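Local structure of FAD-binding oxidoreductase (Gulosibacter chungangensis, 7PBG) at the interface of chains A and B. The protein catalyses the FAD-dependent oxidation of 4-ethylphenol, a 4-alkylphenol dehydrogenation that yields 4-vinylphenol. Coordinates in Å, arbitrary orientation; residue numbers count along the deposited sequence, not the author numbering. Chains: chain A/B, FAD-binding oxidoreductase.

Contact 1: the interface of chains A and B. Residues chain A 492-493, 496-497, 500; chain B 186, 190-193.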
# COMPACT_ATOMS: atom_id res chain seq x y z
N PHE A 492 10.22 -18.08 -10.03
CA PHE A 492 9.80 -18.97 -8.91
C PHE A 492 8.58 -19.80 -9.33
O PHE A 492 7.57 -19.24 -9.83
CB PHE A 492 9.43 -18.18 -7.65
CG PHE A 492 9.02 -19.09 -6.50
CD1 PHE A 492 9.98 -19.83 -5.82
CD2 PHE A 492 7.69 -19.26 -6.18
CE1 PHE A 492 9.59 -20.73 -4.85
CE2 PHE A 492 7.30 -20.15 -5.20
CZ PHE A 492 8.26 -20.88 -4.54
N ASN A 493 8.67 -21.10 -9.06
CA ASN A 493 7.59 -22.07 -9.30
C ASN A 493 7.05 -21.95 -10.73
O ASN A 493 5.84 -21.74 -10.93
CB ASN A 493 6.52 -21.97 -8.22
CG ASN A 493 5.55 -23.11 -8.32
OD1 ASN A 493 5.91 -24.15 -8.86
ND2 ASN A 493 4.32 -22.92 -7.85
N ILE A 496 4.96 -18.73 -11.54
CA ILE A 496 3.59 -18.68 -10.96
C ILE A 496 3.11 -17.22 -10.93
O ILE A 496 1.93 -17.02 -11.07
CB ILE A 496 3.50 -19.41 -9.61
CG1 ILE A 496 2.04 -19.53 -9.12
CG2 ILE A 496 4.41 -18.77 -8.57
CD1 ILE A 496 1.07 -20.21 -10.07
N GLN A 497 4.02 -16.24 -10.81
CA GLN A 497 3.63 -14.82 -10.79
C GLN A 497 2.98 -14.46 -12.12
O GLN A 497 1.83 -13.97 -12.11
CB GLN A 497 4.80 -13.89 -10.55
CG GLN A 497 4.80 -13.32 -9.16
CD GLN A 497 5.86 -12.27 -8.93
OE1 GLN A 497 6.32 -11.54 -9.83
NE2 GLN A 497 6.25 -12.19 -7.68
N SER A 500 -0.35 -16.13 -12.65
CA SER A 500 -1.40 -15.53 -11.82
C SER A 500 -1.82 -14.20 -12.45
O SER A 500 -3.01 -13.96 -12.57
CB SER A 500 -0.93 -15.37 -10.40
OG SER A 500 -0.61 -16.63 -9.84
N LEU B 186 -2.35 -21.20 -3.57
CA LEU B 186 -3.55 -20.86 -4.36
C LEU B 186 -4.51 -22.05 -4.31
O LEU B 186 -4.12 -23.13 -3.82
CB LEU B 186 -3.13 -20.45 -5.78
CG LEU B 186 -2.27 -19.19 -5.88
CD1 LEU B 186 -1.72 -19.01 -7.31
CD2 LEU B 186 -3.05 -17.93 -5.50
N GLU B 190 -1.03 -24.52 -6.08
CA GLU B 190 0.26 -23.95 -6.53
C GLU B 190 0.70 -22.94 -5.49
O GLU B 190 -0.16 -22.22 -4.95
CB GLU B 190 0.14 -23.19 -7.85
CG GLU B 190 -0.24 -24.08 -9.02
CD GLU B 190 0.96 -24.52 -9.84
OE1 GLU B 190 2.05 -24.66 -9.26
OE2 GLU B 190 0.80 -24.65 -11.06
N VAL B 191 2.00 -22.86 -5.28
CA VAL B 191 2.64 -21.91 -4.32
C VAL B 191 3.05 -20.66 -5.10
O VAL B 191 3.78 -20.77 -6.12
CB VAL B 191 3.83 -22.51 -3.58
CG1 VAL B 191 4.51 -21.49 -2.69
CG2 VAL B 191 3.41 -23.69 -2.75
N LEU B 192 2.55 -19.52 -4.64
CA LEU B 192 2.87 -18.18 -5.17
C LEU B 192 3.74 -17.44 -4.16
O LEU B 192 3.40 -17.47 -2.96
CB LEU B 192 1.57 -17.43 -5.37
CG LEU B 192 1.71 -15.94 -5.66
CD1 LEU B 192 2.42 -15.70 -7.00
CD2 LEU B 192 0.33 -15.31 -5.63
N ARG B 193 4.79 -16.77 -4.62
CA ARG B 193 5.54 -15.82 -3.77
C ARG B 193 5.36 -14.43 -4.37
O ARG B 193 5.71 -14.21 -5.58
CB ARG B 193 6.98 -16.26 -3.60
CG ARG B 193 7.10 -17.51 -2.74
CD ARG B 193 8.55 -17.77 -2.44
NE ARG B 193 8.73 -18.90 -1.54
CZ ARG B 193 9.88 -19.24 -0.97
NH1 ARG B 193 11.01 -18.62 -1.24
NH2 ARG B 193 9.90 -20.27 -0.14
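A:Phe492 turns one face of its phenyl ring to B:Arg193, whose CD methylene sits over the ring centre, 3.8 Å from the centroid, as a CH-pi contact. The arginine stem, extended from CG to NE, crosses the phenylalanine side chain at about a right angle and so runs over the aromatic face. The guanidinium plane lies only 16° from that of the ring and meets A:Phe492 CE1 on one face, offset toward the rim. At the ring edge, in plane, stands the methyl CG1 of B:Val191, 4.0 Å from A:Phe492 CE2. With CG anti to the backbone N (chi1 -179°) and beside the carbonyl carbon, the ring is directed at the arginine stem.

The polar contacts tie the first two turns of helix 492-508 to the short strand 191-193 and the residue before it. The amide nitrogen ND2 of A:Asn493 donates to the backbone carbonyl O of B:Val191 at 2.8 Å, with 160° at the hydrogen and the acceptor near the amide plane. The same ND2 gives a longer, more bent bond to carboxylate OE1 of B:Glu190, 3.2 Å away and approached from above the carboxylate plane. Two acceptors on one NH2 group should fix the rotation of the asparagine amide. One turn on, A:Gln497 NE2 donates to the carbonyl O of B:Arg193 at 3.0 Å, in the plane of that carbonyl.

Between these bonds A:Ile496 supplies the apolar filling. Its CG2 packs on B:Leu192 CA at 3.8 Å, while CD1 touches the B:Glu190 CB methylene and points tip to tip at B:Leu186. Such a helix-on-strand contact belongs to a two-fold dimer interface in the deposited assembly, which may or may not be the dimer formed in solution. Beyond the isoleucine, A:Ser500 OG donates back to A:Ile496 O at 2.9 Å and lies against B:Leu186 CD1.

Contact 2: the interface of chains A and B. Residues chain A 208-209, 211, 213-215; chain B 165, 218-219, 221-222.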
# COMPACT_ATOMS: atom_id res chain seq x y z
N TYR A 208 -9.34 6.88 2.48
CA TYR A 208 -9.10 5.55 3.07
C TYR A 208 -9.04 4.53 1.94
O TYR A 208 -10.03 4.30 1.28
CB TYR A 208 -10.20 5.21 4.07
CG TYR A 208 -10.04 3.83 4.65
CD1 TYR A 208 -8.98 3.54 5.48
CD2 TYR A 208 -10.89 2.81 4.28
CE1 TYR A 208 -8.81 2.26 5.99
CE2 TYR A 208 -10.73 1.53 4.80
CZ TYR A 208 -9.70 1.26 5.67
OH TYR A 208 -9.51 -0.02 6.16
N PRO A 209 -7.85 3.91 1.72
CA PRO A 209 -7.64 2.90 0.66
C PRO A 209 -8.11 1.52 1.13
O PRO A 209 -7.30 0.68 1.44
CB PRO A 209 -6.13 2.94 0.47
CG PRO A 209 -5.59 3.26 1.81
CD PRO A 209 -6.60 4.20 2.44
N GLN A 211 -12.19 -0.93 1.72
CA GLN A 211 -13.55 -1.37 1.37
C GLN A 211 -13.67 -2.68 2.15
O GLN A 211 -12.63 -3.21 2.47
CB GLN A 211 -13.70 -1.66 -0.13
CG GLN A 211 -12.73 -2.71 -0.69
CD GLN A 211 -11.27 -2.32 -0.53
OE1 GLN A 211 -10.85 -1.34 -1.12
NE2 GLN A 211 -10.48 -3.09 0.24
N GLY A 213 -13.50 -6.40 1.73
CA GLY A 213 -12.89 -7.23 0.71
C GLY A 213 -11.53 -6.70 0.25
O GLY A 213 -10.86 -5.89 0.90
N PRO A 214 -11.06 -7.25 -0.88
CA PRO A 214 -9.70 -7.04 -1.30
C PRO A 214 -9.39 -5.61 -1.73
O PRO A 214 -10.24 -4.88 -2.27
CB PRO A 214 -9.49 -8.02 -2.45
CG PRO A 214 -10.86 -8.33 -2.95
CD PRO A 214 -11.80 -8.15 -1.77
N SER A 215 -8.16 -5.23 -1.50
CA SER A 215 -7.61 -3.92 -1.93
C SER A 215 -7.04 -4.12 -3.33
O SER A 215 -6.06 -4.90 -3.46
CB SER A 215 -6.57 -3.42 -0.96
OG SER A 215 -7.19 -2.97 0.24
N HIS B 165 -6.83 -6.57 7.21
CA HIS B 165 -6.52 -5.13 7.24
C HIS B 165 -6.60 -4.62 8.68
O HIS B 165 -7.15 -3.53 8.92
CB HIS B 165 -7.44 -4.34 6.33
CG HIS B 165 -6.80 -3.04 5.97
ND1 HIS B 165 -6.84 -1.94 6.82
CD2 HIS B 165 -6.02 -2.70 4.94
CE1 HIS B 165 -6.20 -0.94 6.24
NE2 HIS B 165 -5.70 -1.38 5.08
N GLY B 218 -2.58 -6.99 -1.80
CA GLY B 218 -3.88 -6.52 -1.32
C GLY B 218 -5.02 -7.42 -1.73
O GLY B 218 -6.07 -7.38 -1.07
N LEU B 219 -4.85 -8.23 -2.79
CA LEU B 219 -5.91 -9.17 -3.23
C LEU B 219 -6.20 -10.18 -2.14
O LEU B 219 -7.29 -10.75 -2.15
CB LEU B 219 -5.46 -10.00 -4.44
CG LEU B 219 -5.51 -9.37 -5.81
CD1 LEU B 219 -5.39 -10.50 -6.84
CD2 LEU B 219 -6.79 -8.58 -6.00
N GLU B 221 -6.35 -9.65 1.04
CA GLU B 221 -6.97 -9.12 2.27
C GLU B 221 -8.50 -9.27 2.21
O GLU B 221 -9.12 -8.98 1.18
CB GLU B 221 -6.48 -7.73 2.63
CG GLU B 221 -6.90 -6.62 1.77
CD GLU B 221 -6.36 -5.32 2.36
OE1 GLU B 221 -5.09 -5.22 2.62
OE2 GLU B 221 -7.20 -4.48 2.65
N GLN B 222 -9.06 -9.77 3.31
CA GLN B 222 -10.52 -9.94 3.48
C GLN B 222 -11.05 -10.65 2.23
O GLN B 222 -12.06 -10.27 1.71
CB GLN B 222 -11.22 -8.61 3.73
CG GLN B 222 -10.77 -7.91 5.01
CD GLN B 222 -11.61 -6.66 5.22
OE1 GLN B 222 -12.49 -6.40 4.41
NE2 GLN B 222 -11.45 -5.92 6.31
O HOH W 1 -9.82 -5.06 3.16
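Carboxylate oxygen OE2 of B:Glu221 is gripped from chain A and by water: the hydroxyl OG of A:Ser215 donates to it at 2.8 Å, and water 1 lies 2.7 Å from the same OE2. The serine comes from above the carboxylate plane, 81° out of it. B:Glu221 has CG between its backbone N and carbonyl carbon (chi1 71°), and the chain beyond is extended, which carries the carboxylate to A:Ser215. An alanine here would probably leave A:Ser215 OG without its acceptor across the interface and water 1 held less firmly.

Water 1 also pairs with the carbonyl O of A:Gly213 at 2.6 Å, bridging glutamate and loop. On the chain A side, A:Gln211 NE2 donates to both A:Gly213 O and A:Ser215 OG, a second-shell contact that probably steadies the serine hydroxyl and the carbonyl that holds water 1. The loop backbone takes part as well: A:Gly213 N donates to the amide oxygen OE1 of B:Gln222 at 2.9 Å, with 165° at the hydrogen, and A:Ser215 N donates to B:Gly218 O at 3.0 Å.

At the far end A:Tyr208 and B:His165 approach tip to tip, the phenol OH 3.3 Å from imidazole ND1, a close approach of polar tips rather than an assigned hydrogen bond. B:Glu221 OE1 lies at the edge of the histidine ring, in its plane, beside CD2, so the imidazole borders the polar cluster.

Loop residues 208-215 of one subunit thus dock on the 3-10 helix 217-220, the residues after it and B:His165 of the other, so the site joins the two copies of the oxidase in the deposited dimer.

About 20 Å separates the C-alpha centres of contact 1 and contact 2, and they share no residues. Contact 1 sets helix 492-508 of chain A against strands 179-186 and 191-193 of chain B, whereas contact 2 joins loop segments and the 3-10 helix 217-220. Chain A faces chain B in both, and because the interface is two-fold symmetric each patch recurs with the chains exchanged. Contact 1 hides 343 Å² and is richer in apolar packing; contact 2 hides 246 Å² and is more polar and water-bridged. Anchoring at separate points would probably restrain relative rotation of the subunits, if this dimer is the functional form.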